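Local coordinates for 2-hydroxyhepta-2,4-diene-1,7-dioate isomerase (Corynebacterium glutamicum, PDB 4DBF), which probably acts as a magnesium-dependent oxaloacetate decarboxylase of the fumarylacetoacetate hydrolase (FAH) family, at residues F23-I26 against G31-F34; M78-V83 against T115-P120; P106-L111 against G178-A183; R171-A176 against K184-F189; N229-I232 against E237-E240. All coordinates share one frame; numbering follows the deposited sequence.

Overall arrangement
Contacts 1 to 4 run from the N-terminal region to the metal site of the C-terminal FAH region. Contact 1 is a hairpin in the N-terminal region, and Arg25 links it to contact 2 by packing on Leu79. Its centre is about 31 Å from that of contact 3. The segments of contacts 2 and 3 alternate along the chain, and so do those of contacts 3 and 4. Contacts 3 and 4 share helix 181-185, with centres about 10 Å apart, and both adjoin the magnesium ion held by Glu136, Glu138 and Asp167. Contact 5 comes last and touches contact 3 through Pro107 and Ile232. Contacts 2, 3 and 4 also reach the second subunit, so metal site and subunit interface lie close together.

Contact 1. Residues F23-I26 against G31-F34; sequences FGRI and GMCF
Arg25 lies against Phe34 across an antiparallel beta hairpin made by strands 22-28 and 31-38. This is the tightly packed part. The aliphatic part of Arg25 covers one face of the Phe34 ring, with Arg25 CG 3.3 Å from Phe34 CE1. The guanidinium is turned 64° from the ring plane and leads away from the ring. Its NH1 is hydrogen-bonded to the carbonyl of Ala76, just after strand 73-75, which holds the end of the side chain there.

The other face of the hairpin carries Ile26 and Cys33. Ile26 CG1 meets Cys33 SG at 3.7 Å. Cys33 chi1 is 61°, which places SG between its own backbone N and carbonyl carbon. Ile26 also packs on Ala49 and Leu74 of the adjoining strands.

The loose side is toward the turn. Met32 is exposed there, and its extended chain brings SD obliquely to the guanidinium, 3.7 Å from Arg25 NH2.

The backbone ladder is a separate, firmly bonded part. Arg25 and Phe34 form a non-hydrogen-bonded pair, while Ile26 and Cys33 form the hydrogen-bonded pair. Cys33 N donates to Ile26 O at 3.1 Å, and Ile26 N donates to Cys33 O over 3.0 Å with a nearly straight N-H...O angle of 169°.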
# COMPACT_ATOMS: atom_id res chain seq x y z
N PHE A 23 21.44 -5.41 9.36
CA PHE A 23 21.41 -4.90 8.01
C PHE A 23 20.82 -3.52 7.92
O PHE A 23 19.80 -3.25 8.48
CB PHE A 23 20.57 -5.77 7.13
CG PHE A 23 21.17 -7.08 6.82
CD1 PHE A 23 22.40 -7.15 6.26
CD2 PHE A 23 20.49 -8.22 7.10
CE1 PHE A 23 22.97 -8.35 5.99
CE2 PHE A 23 21.05 -9.43 6.82
CZ PHE A 23 22.29 -9.49 6.27
N GLY A 24 21.46 -2.68 7.17
CA GLY A 24 20.95 -1.38 6.92
C GLY A 24 21.03 -0.99 5.47
O GLY A 24 21.46 -1.73 4.65
N ARG A 25 20.58 0.20 5.21
CA ARG A 25 20.79 0.86 3.96
C ARG A 25 21.46 2.17 4.29
O ARG A 25 21.13 2.83 5.23
CB ARG A 25 19.48 1.13 3.28
CG ARG A 25 18.98 0.08 2.37
CD ARG A 25 17.60 0.43 1.82
NE ARG A 25 17.65 1.38 0.76
CZ ARG A 25 17.14 2.61 0.78
NH1 ARG A 25 16.51 3.07 1.80
NH2 ARG A 25 17.28 3.38 -0.25
N ILE A 26 22.42 2.53 3.47
CA ILE A 26 23.16 3.74 3.68
C ILE A 26 23.33 4.57 2.43
O ILE A 26 23.36 4.07 1.37
CB ILE A 26 24.56 3.46 4.27
CG1 ILE A 26 25.29 2.38 3.50
CG2 ILE A 26 24.47 3.12 5.74
CD1 ILE A 26 26.73 2.25 3.92
N GLY A 31 27.13 6.84 -3.44
CA GLY A 31 25.77 6.43 -3.70
C GLY A 31 25.19 5.62 -2.55
O GLY A 31 25.70 5.66 -1.48
N MET A 32 24.16 4.86 -2.81
CA MET A 32 23.47 4.06 -1.81
C MET A 32 23.71 2.60 -1.95
O MET A 32 23.80 2.11 -3.01
CB MET A 32 21.98 4.23 -1.95
CG MET A 32 21.45 5.56 -1.58
SD MET A 32 19.70 5.65 -1.92
CE MET A 32 19.42 7.19 -1.13
N CYS A 33 23.68 1.91 -0.84
CA CYS A 33 23.79 0.49 -0.85
C CYS A 33 23.18 -0.13 0.40
O CYS A 33 22.90 0.55 1.33
CB CYS A 33 25.24 0.05 -0.97
SG CYS A 33 26.28 0.59 0.37
N PHE A 34 22.97 -1.42 0.33
CA PHE A 34 22.78 -2.27 1.48
C PHE A 34 24.10 -2.57 2.15
O PHE A 34 25.12 -2.63 1.53
CB PHE A 34 22.08 -3.56 1.10
CG PHE A 34 20.63 -3.40 0.85
CD1 PHE A 34 19.76 -3.26 1.89
CD2 PHE A 34 20.14 -3.35 -0.43
CE1 PHE A 34 18.43 -3.11 1.66
CE2 PHE A 34 18.80 -3.19 -0.67
CZ PHE A 34 17.95 -3.08 0.38

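Contact 2. Residues M78-V83 against T115-P120; sequences MLPSKV and TAVTGP
Val117 makes the apolar part of this contact with Pro80 and Val83. One methyl does most of the work. Val117 CG2 meets the CG corner of the Pro80 ring at 4.0 Å. The same methyl is 4.0 Å from Val83 CG2, where the two valines cross at a slant. Each valine has CG1 anti to its backbone N, with chi1 of 177° in Val117 and 179° in Val83. In both residues this leaves CG2 beside the backbone N, and these are the two methyls that meet. The packing is light, with about 106 Å² buried in all.

Polar interactions across the two segments are absent. The carbonyl O of Met78 comes within 4.4 Å of the second methyl, Val117 CG1. Met78 O is buried by the contact and has no hydrogen-bonding partner in the model.

Backbone pairing fixes the two segments separately. Thr118 is bonded to Gly190 and Ile192 of strand 190-197, while Val83 is bonded to Lys112 of strand 108-112. Charge holds the loop before Val83, since Lys82 NZ forms a salt bridge with Asp252. Subunit packing adds to this, with Lys82 lying on Thr115 of the second subunit and Thr115 on its Lys82.

The contact therefore joins the loop that leads from strand 73-75 into strand 83-87 to the short strand 117-118. The nearest atoms of the Val83 side chain and that of the magnesium ligand Asp167 are about 7 Å apart. This is buried apolar packing in the FAH fold, near the metal site.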
# COMPACT_ATOMS: atom_id res chain seq x y z
N MET A 78 14.74 -0.63 4.52
CA MET A 78 14.07 -1.25 3.39
C MET A 78 13.22 -0.25 2.62
O MET A 78 12.81 0.74 3.14
CB MET A 78 13.06 -2.31 3.82
CG MET A 78 13.61 -3.64 4.24
SD MET A 78 14.47 -4.59 3.00
CE MET A 78 15.61 -5.41 4.07
N LEU A 79 12.90 -0.61 1.41
CA LEU A 79 11.92 0.08 0.63
C LEU A 79 10.78 -0.90 0.44
O LEU A 79 10.69 -1.57 -0.52
CB LEU A 79 12.50 0.50 -0.69
CG LEU A 79 13.63 1.49 -0.61
CD1 LEU A 79 14.04 1.87 -2.01
CD2 LEU A 79 13.27 2.70 0.19
N PRO A 80 9.91 -0.96 1.41
CA PRO A 80 8.88 -1.98 1.41
C PRO A 80 7.81 -1.78 0.36
O PRO A 80 7.47 -0.69 0.15
CB PRO A 80 8.27 -1.85 2.78
CG PRO A 80 8.52 -0.46 3.17
CD PRO A 80 9.77 -0.04 2.53
N SER A 81 7.29 -2.86 -0.20
CA SER A 81 6.16 -2.82 -1.12
C SER A 81 4.89 -2.34 -0.42
O SER A 81 4.11 -1.65 -0.98
CB SER A 81 5.92 -4.15 -1.84
OG SER A 81 5.11 -4.98 -1.12
N LYS A 82 4.74 -2.74 0.81
CA LYS A 82 3.71 -2.23 1.66
C LYS A 82 4.09 -2.32 3.13
O LYS A 82 4.97 -3.01 3.50
CB LYS A 82 2.40 -2.93 1.41
CG LYS A 82 2.45 -4.43 1.52
CD LYS A 82 1.15 -5.06 1.11
CE LYS A 82 1.15 -6.55 1.35
NZ LYS A 82 2.08 -7.29 0.49
N VAL A 83 3.37 -1.56 3.93
CA VAL A 83 3.53 -1.53 5.36
C VAL A 83 2.19 -1.89 5.97
O VAL A 83 1.22 -1.23 5.74
CB VAL A 83 3.96 -0.17 5.87
CG1 VAL A 83 4.07 -0.21 7.37
CG2 VAL A 83 5.22 0.27 5.19
N THR A 115 5.26 5.46 0.42
CA THR A 115 5.59 6.85 0.39
C THR A 115 5.64 7.52 1.76
O THR A 115 6.16 8.56 1.89
CB THR A 115 4.64 7.61 -0.54
OG1 THR A 115 3.32 7.16 -0.36
CG2 THR A 115 5.03 7.35 -1.93
N ALA A 116 5.09 6.88 2.78
CA ALA A 116 5.17 7.40 4.13
C ALA A 116 6.52 7.14 4.77
O ALA A 116 6.91 7.80 5.66
CB ALA A 116 4.06 6.84 4.98
N VAL A 117 7.18 6.13 4.29
CA VAL A 117 8.42 5.66 4.85
C VAL A 117 9.52 6.70 4.72
O VAL A 117 9.68 7.29 3.72
CB VAL A 117 8.86 4.34 4.21
CG1 VAL A 117 10.19 3.92 4.77
CG2 VAL A 117 7.81 3.28 4.46
N THR A 118 10.24 6.90 5.81
CA THR A 118 11.46 7.67 5.82
C THR A 118 12.51 7.06 6.77
O THR A 118 12.24 6.10 7.44
CB THR A 118 11.21 9.17 6.10
OG1 THR A 118 12.36 9.93 5.78
CG2 THR A 118 10.91 9.40 7.52
N GLY A 119 13.69 7.63 6.80
CA GLY A 119 14.75 7.05 7.57
C GLY A 119 15.12 7.77 8.83
O GLY A 119 14.55 8.76 9.14
N PRO A 120 16.12 7.27 9.53
CA PRO A 120 16.62 7.92 10.73
C PRO A 120 17.08 9.33 10.47
O PRO A 120 17.70 9.55 9.50
CB PRO A 120 17.78 7.05 11.13
CG PRO A 120 17.49 5.76 10.56
CD PRO A 120 16.74 5.98 9.32

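Contact 3. Residues P106-L111 against G178-A183; sequences PPTLFL and GQWARA
Phe110 and Trp180 are brought together by their first torsions. In Phe110 a chi1 of 68° sets CG between the backbone N and the carbonyl carbon, and the ring stands off strand 108-112 to meet the indole. In Trp180 chi1 is -60°, which puts CG beside the backbone N and sends the indole toward that strand. The result is a T-shaped aromatic pair. The six-membered ring of Trp180 turns its edge to one face of Phe110, with the planes at 82° and the centroids 5.3 Å apart. The closest atoms are Trp180 CE3 and Phe110 CD1, at 3.7 Å. CE3 lies off the ring centre, toward the rim.

Thr108 comes to the same indole from the strand. Its CG2 methyl is 4.1 Å from Trp180 CZ3 and about as far from CH2. Its hydroxyl turns elsewhere and is hydrogen-bonded to the carbonyl of Asp177 of the second subunit. Trp180 N is itself bonded to the Gln179 side chain of that subunit, so the aromatic pair sits beside the interface.

The pair also adjoins the FAH metal site. The Phe110 side chain is about 4 Å from the magnesium ion.

Apart from the rings, one water joins the two backbones. It donates to Leu111 O at 2.9 Å and to Ala181 O at 2.8 Å.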
# COMPACT_ATOMS: atom_id res chain seq x y z
N PRO A 106 -11.63 -5.53 18.59
CA PRO A 106 -10.41 -6.31 18.52
C PRO A 106 -9.38 -5.63 17.65
O PRO A 106 -9.69 -4.71 16.98
CB PRO A 106 -10.87 -7.59 17.92
CG PRO A 106 -12.01 -7.22 17.13
CD PRO A 106 -12.72 -6.18 17.88
N PRO A 107 -8.16 -6.11 17.71
CA PRO A 107 -7.11 -5.60 16.85
C PRO A 107 -7.53 -5.54 15.40
O PRO A 107 -8.25 -6.36 14.97
CB PRO A 107 -6.01 -6.61 17.05
CG PRO A 107 -6.18 -7.07 18.44
CD PRO A 107 -7.66 -7.18 18.57
N THR A 108 -7.05 -4.55 14.68
CA THR A 108 -7.44 -4.36 13.33
C THR A 108 -6.22 -4.02 12.49
O THR A 108 -5.35 -3.38 12.95
CB THR A 108 -8.47 -3.22 13.24
OG1 THR A 108 -9.08 -3.20 11.96
CG2 THR A 108 -7.83 -1.91 13.52
N LEU A 109 -6.23 -4.47 11.26
CA LEU A 109 -5.16 -4.25 10.34
C LEU A 109 -5.38 -2.97 9.56
O LEU A 109 -6.46 -2.64 9.25
CB LEU A 109 -5.15 -5.44 9.40
CG LEU A 109 -4.21 -5.64 8.25
CD1 LEU A 109 -4.23 -7.10 7.85
CD2 LEU A 109 -4.67 -4.79 7.11
N PHE A 110 -4.32 -2.27 9.25
CA PHE A 110 -4.39 -1.17 8.30
C PHE A 110 -3.09 -1.03 7.51
O PHE A 110 -2.12 -1.69 7.79
CB PHE A 110 -4.85 0.13 8.96
CG PHE A 110 -3.87 0.70 9.91
CD1 PHE A 110 -3.82 0.28 11.18
CD2 PHE A 110 -3.04 1.68 9.53
CE1 PHE A 110 -2.92 0.78 12.06
CE2 PHE A 110 -2.13 2.19 10.39
CZ PHE A 110 -2.06 1.74 11.65
N LEU A 111 -3.12 -0.17 6.52
CA LEU A 111 -1.97 0.02 5.66
C LEU A 111 -1.39 1.41 5.77
O LEU A 111 -2.11 2.32 5.88
CB LEU A 111 -2.35 -0.24 4.22
CG LEU A 111 -2.91 -1.63 3.90
CD1 LEU A 111 -3.49 -1.73 2.53
CD2 LEU A 111 -1.87 -2.67 4.13
N GLY A 178 -12.49 8.81 9.74
CA GLY A 178 -12.93 7.44 10.12
C GLY A 178 -11.91 6.37 9.69
O GLY A 178 -11.43 5.59 10.52
N GLN A 179 -11.61 6.33 8.38
CA GLN A 179 -10.45 5.45 7.94
C GLN A 179 -9.17 6.20 8.26
O GLN A 179 -9.09 7.38 7.93
CB GLN A 179 -10.54 5.16 6.46
CG GLN A 179 -11.88 4.41 6.11
CD GLN A 179 -11.92 3.07 6.83
OE1 GLN A 179 -11.03 2.22 6.63
NE2 GLN A 179 -12.88 2.90 7.73
N TRP A 180 -8.20 5.50 8.88
CA TRP A 180 -6.99 6.04 9.35
C TRP A 180 -5.94 6.27 8.24
O TRP A 180 -4.90 6.85 8.52
CB TRP A 180 -6.37 5.15 10.41
CG TRP A 180 -7.20 4.91 11.65
CD1 TRP A 180 -8.29 5.64 12.10
CD2 TRP A 180 -7.03 3.82 12.56
NE1 TRP A 180 -8.79 5.06 13.25
CE2 TRP A 180 -8.00 3.97 13.58
CE3 TRP A 180 -6.10 2.77 12.64
CZ2 TRP A 180 -8.15 3.04 14.59
CZ3 TRP A 180 -6.23 1.83 13.71
CH2 TRP A 180 -7.24 2.00 14.67
N ALA A 181 -6.21 5.75 7.04
CA ALA A 181 -5.21 5.80 5.96
C ALA A 181 -4.54 7.17 5.77
O ALA A 181 -3.35 7.26 5.79
CB ALA A 181 -5.82 5.35 4.64
N ARG A 182 -5.31 8.23 5.61
CA ARG A 182 -4.70 9.57 5.46
C ARG A 182 -3.92 10.07 6.68
O ARG A 182 -2.75 10.50 6.57
CB ARG A 182 -5.78 10.60 5.00
CG ARG A 182 -5.18 11.94 4.64
CD ARG A 182 -6.25 12.79 3.89
NE ARG A 182 -7.38 13.16 4.78
CZ ARG A 182 -7.84 14.41 4.95
NH1 ARG A 182 -7.26 15.43 4.32
NH2 ARG A 182 -8.91 14.65 5.72
N ALA A 183 -4.52 9.94 7.85
CA ALA A 183 -3.90 10.40 9.10
C ALA A 183 -2.54 9.75 9.33
O ALA A 183 -1.70 10.33 10.03
CB ALA A 183 -4.78 9.99 10.31
O HOH W 1 -1.63 5.12 6.16

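Contact 4. Residues R171-A176 against K184-F189; sequences RDLQFA and KGIDTF
Lys184 reaches toward Arg171 and Gln174 at the magnesium site of the FAH fold, where helix 171-177 faces helix 181-185 and the turn that follows it. Its CE lies 3.9 Å from Gln174 NE2, and the two chains pass at a slant. The Lys184 chain bends at chi4, -96°, which turns NZ toward Ser169 OG and Asp167 OD2, its hydrogen-bond partners. Lys184 NZ is 4.3 Å from Arg171 NH1. Both side chains face the acidic groups of the site. Arg171 forms salt bridges with Glu134 and with the metal ligand Glu136. Asp167, the partner of Lys184, is also a magnesium ligand. A water lies between the two nitrogens, 3.0 Å from Lys184 NZ and only weakly bonded to Arg171 NH1.

Ile186 follows and adds the apolar part. Its CD1 meets Leu173 CD1 at 3.9 Å, the two side chains crossing at about a right angle. Residues 186-189 then form a type II beta turn, closed by the bond from Phe189 N to Ile186 O. Asp187, in the turn, makes a salt bridge with Lys148 of the second subunit. Phe189 folds back so that Ile186 CB stands over the centre of its ring.

Gln174 is held from its own helix. Arg171 NH1 donates to a lone pair of Gln174 OE1, in the carbonyl plane, at 3.0 Å and an N-H...O angle of 164°.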
# COMPACT_ATOMS: atom_id res chain seq x y z
N ARG A 171 -4.13 12.60 15.03
CA ARG A 171 -5.34 12.12 15.74
C ARG A 171 -6.60 12.83 15.28
O ARG A 171 -7.68 12.26 15.26
CB ARG A 171 -5.21 12.33 17.24
CG ARG A 171 -4.01 11.66 17.83
CD ARG A 171 -4.03 10.10 17.69
NE ARG A 171 -2.94 9.51 18.43
CZ ARG A 171 -2.43 8.29 18.20
NH1 ARG A 171 -2.89 7.54 17.22
NH2 ARG A 171 -1.38 7.87 18.88
N ASP A 172 -6.46 14.10 14.92
CA ASP A 172 -7.60 14.85 14.39
C ASP A 172 -8.10 14.30 13.08
O ASP A 172 -9.35 14.24 12.84
CB ASP A 172 -7.24 16.36 14.21
CG ASP A 172 -7.11 17.10 15.56
OD1 ASP A 172 -7.51 16.55 16.60
OD2 ASP A 172 -6.51 18.23 15.57
N LEU A 173 -7.17 13.94 12.17
CA LEU A 173 -7.64 13.36 10.89
C LEU A 173 -8.21 11.96 11.09
O LEU A 173 -9.17 11.60 10.35
CB LEU A 173 -6.54 13.31 9.81
CG LEU A 173 -6.04 14.69 9.35
CD1 LEU A 173 -4.84 14.49 8.44
CD2 LEU A 173 -7.12 15.50 8.61
N GLN A 174 -7.65 11.19 12.04
CA GLN A 174 -8.20 9.86 12.28
C GLN A 174 -9.72 9.99 12.63
O GLN A 174 -10.58 9.25 12.09
CB GLN A 174 -7.54 9.19 13.43
CG GLN A 174 -6.23 8.56 13.14
CD GLN A 174 -5.67 7.83 14.37
OE1 GLN A 174 -4.82 8.31 15.06
NE2 GLN A 174 -6.18 6.65 14.62
N PHE A 175 -10.01 10.89 13.56
CA PHE A 175 -11.39 11.25 13.84
C PHE A 175 -12.18 11.82 12.68
O PHE A 175 -13.26 11.34 12.43
CB PHE A 175 -11.50 12.18 15.08
CG PHE A 175 -12.90 12.56 15.37
CD1 PHE A 175 -13.79 11.62 15.93
CD2 PHE A 175 -13.37 13.82 15.03
CE1 PHE A 175 -15.11 11.94 16.19
CE2 PHE A 175 -14.72 14.15 15.27
CZ PHE A 175 -15.57 13.19 15.84
N ALA A 176 -11.70 12.81 11.91
CA ALA A 176 -12.54 13.34 10.80
C ALA A 176 -12.82 12.35 9.66
O ALA A 176 -13.85 12.42 9.01
CB ALA A 176 -11.88 14.57 10.15
N LYS A 184 -2.35 8.50 8.83
CA LYS A 184 -1.12 7.78 9.14
C LYS A 184 -0.23 7.63 7.91
O LYS A 184 0.82 7.01 7.97
CB LYS A 184 -1.49 6.40 9.67
CG LYS A 184 -2.19 6.46 11.09
CD LYS A 184 -2.45 5.09 11.60
CE LYS A 184 -2.87 5.14 13.12
NZ LYS A 184 -1.71 4.90 14.05
N GLY A 185 -0.71 8.16 6.78
CA GLY A 185 -0.16 7.83 5.45
C GLY A 185 0.43 9.05 4.74
O GLY A 185 0.93 8.92 3.62
N ILE A 186 0.43 10.19 5.43
CA ILE A 186 1.06 11.44 4.89
C ILE A 186 2.58 11.15 4.69
O ILE A 186 3.20 10.44 5.50
CB ILE A 186 0.78 12.61 5.83
CG1 ILE A 186 -0.69 13.03 5.63
CG2 ILE A 186 1.65 13.86 5.54
CD1 ILE A 186 -1.35 13.83 6.82
N ASP A 187 3.18 11.63 3.61
CA ASP A 187 4.60 11.48 3.39
C ASP A 187 5.38 11.78 4.70
O ASP A 187 5.10 12.71 5.36
CB ASP A 187 5.10 12.44 2.30
CG ASP A 187 4.68 12.08 0.90
OD1 ASP A 187 3.99 11.13 0.67
OD2 ASP A 187 5.04 12.84 0.02
N THR A 188 6.36 10.96 5.00
CA THR A 188 7.24 11.01 6.17
C THR A 188 6.61 10.52 7.51
O THR A 188 7.31 10.48 8.53
CB THR A 188 7.98 12.39 6.45
OG1 THR A 188 7.03 13.30 7.02
CG2 THR A 188 8.69 12.96 5.16
N PHE A 189 5.34 10.08 7.46
CA PHE A 189 4.69 9.66 8.69
C PHE A 189 5.04 8.20 9.06
O PHE A 189 4.45 7.65 9.98
CB PHE A 189 3.17 9.81 8.54
CG PHE A 189 2.70 11.16 8.88
CD1 PHE A 189 3.57 12.25 8.72
CD2 PHE A 189 1.43 11.34 9.46
CE1 PHE A 189 3.14 13.54 9.09
CE2 PHE A 189 0.98 12.61 9.82
CZ PHE A 189 1.82 13.74 9.61
O HOH W 2 -3.06 4.30 16.61

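Contact 5. Residues N229-I232 against E237-E240; sequences NQMI and EIIE
The flat groups here, the Glu237 carboxylate and the Ile232 carbonyl, are joined through a water. The Glu237 chain is fully extended, with CG anti to the backbone N (chi1 -179°), and this carries the carboxylate outward from the helix toward the loop. Its OE1 atom is the one directed at the loop, and it stays 4.3 Å from Ile232 O. The water bridges the two acceptors, donating to both. It lies 2.8 Å from Ile232 O and 2.7 Å from Glu237 OE1. Both residues are exposed, so this bridge is on the solvent side.

The apolar half is more enclosed. Met231 CE meets Ile238 CD1, and the side chains cross at about a right angle. The Met231 chain bends at chi3, 80°, which swings the methyl toward the helix. The modelled separation of Met231 CE and Ile238 CD1 is 3.3 Å, tighter than a usual carbon-carbon contact, so the exact value is doubtful.

The contact ties the loop after strand 219-227 to helix 235-243, which follows it closely in the chain. Met231 also touches Tyr90, and the backbone of Ile232 is bonded to Asn89. On the helix, Ile238 packs against Asn89 and against Ile254 of strand 253-255, so the same helix side chain touches both this loop and that strand.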
# COMPACT_ATOMS: atom_id res chain seq x y z
N ASN A 229 5.10 -7.17 25.85
CA ASN A 229 4.26 -8.12 26.54
C ASN A 229 2.86 -7.58 26.82
O ASN A 229 2.04 -8.30 27.36
CB ASN A 229 4.98 -8.63 27.80
CG ASN A 229 5.02 -7.59 28.92
OD1 ASN A 229 4.15 -6.71 29.04
ND2 ASN A 229 6.03 -7.72 29.78
N GLN A 230 2.58 -6.31 26.46
CA GLN A 230 1.21 -5.79 26.43
C GLN A 230 0.43 -6.17 25.14
O GLN A 230 -0.74 -5.83 24.98
CB GLN A 230 1.22 -4.26 26.47
CG GLN A 230 1.85 -3.60 27.69
CD GLN A 230 1.70 -2.09 27.64
OE1 GLN A 230 0.59 -1.54 27.63
NE2 GLN A 230 2.80 -1.42 27.61
N MET A 231 1.10 -6.80 24.17
CA MET A 231 0.44 -7.13 22.90
C MET A 231 -0.73 -8.08 23.10
O MET A 231 -0.59 -9.05 23.81
CB MET A 231 1.44 -7.78 21.91
CG MET A 231 2.25 -6.73 21.17
SD MET A 231 3.75 -7.44 20.45
CE MET A 231 3.12 -8.17 19.01
N ILE A 232 -1.83 -7.84 22.42
CA ILE A 232 -2.97 -8.73 22.46
C ILE A 232 -2.81 -9.91 21.51
O ILE A 232 -3.00 -11.10 21.89
CB ILE A 232 -4.26 -7.92 22.21
CG1 ILE A 232 -4.46 -6.88 23.33
CG2 ILE A 232 -5.48 -8.84 22.04
CD1 ILE A 232 -5.45 -5.76 22.93
N GLU A 237 0.63 -14.85 15.90
CA GLU A 237 -0.76 -14.70 15.54
C GLU A 237 -0.92 -13.48 14.57
O GLU A 237 -1.73 -13.52 13.66
CB GLU A 237 -1.64 -14.45 16.76
CG GLU A 237 -3.08 -14.31 16.41
CD GLU A 237 -4.02 -14.04 17.59
OE1 GLU A 237 -3.55 -13.94 18.76
OE2 GLU A 237 -5.24 -13.91 17.30
N ILE A 238 -0.15 -12.42 14.80
CA ILE A 238 -0.18 -11.27 13.84
C ILE A 238 0.16 -11.76 12.41
O ILE A 238 -0.55 -11.49 11.45
CB ILE A 238 0.83 -10.21 14.26
CG1 ILE A 238 0.41 -9.63 15.63
CG2 ILE A 238 0.87 -9.04 13.21
CD1 ILE A 238 1.46 -8.63 16.21
N ILE A 239 1.26 -12.47 12.27
CA ILE A 239 1.67 -12.97 10.97
C ILE A 239 0.65 -13.93 10.29
O ILE A 239 0.39 -13.82 9.13
CB ILE A 239 3.09 -13.51 11.02
CG1 ILE A 239 4.07 -12.36 11.12
CG2 ILE A 239 3.42 -14.33 9.82
CD1 ILE A 239 5.28 -12.62 11.93
N GLU A 240 0.05 -14.80 11.07
CA GLU A 240 -0.98 -15.68 10.57
C GLU A 240 -2.23 -14.91 10.11
O GLU A 240 -2.81 -15.18 9.08
CB GLU A 240 -1.36 -16.61 11.68
CG GLU A 240 -2.47 -17.54 11.36
CD GLU A 240 -2.76 -18.45 12.53
OE1 GLU A 240 -3.45 -18.02 13.41
OE2 GLU A 240 -2.26 -19.56 12.55
O HOH W 3 -4.89 -12.82 20.85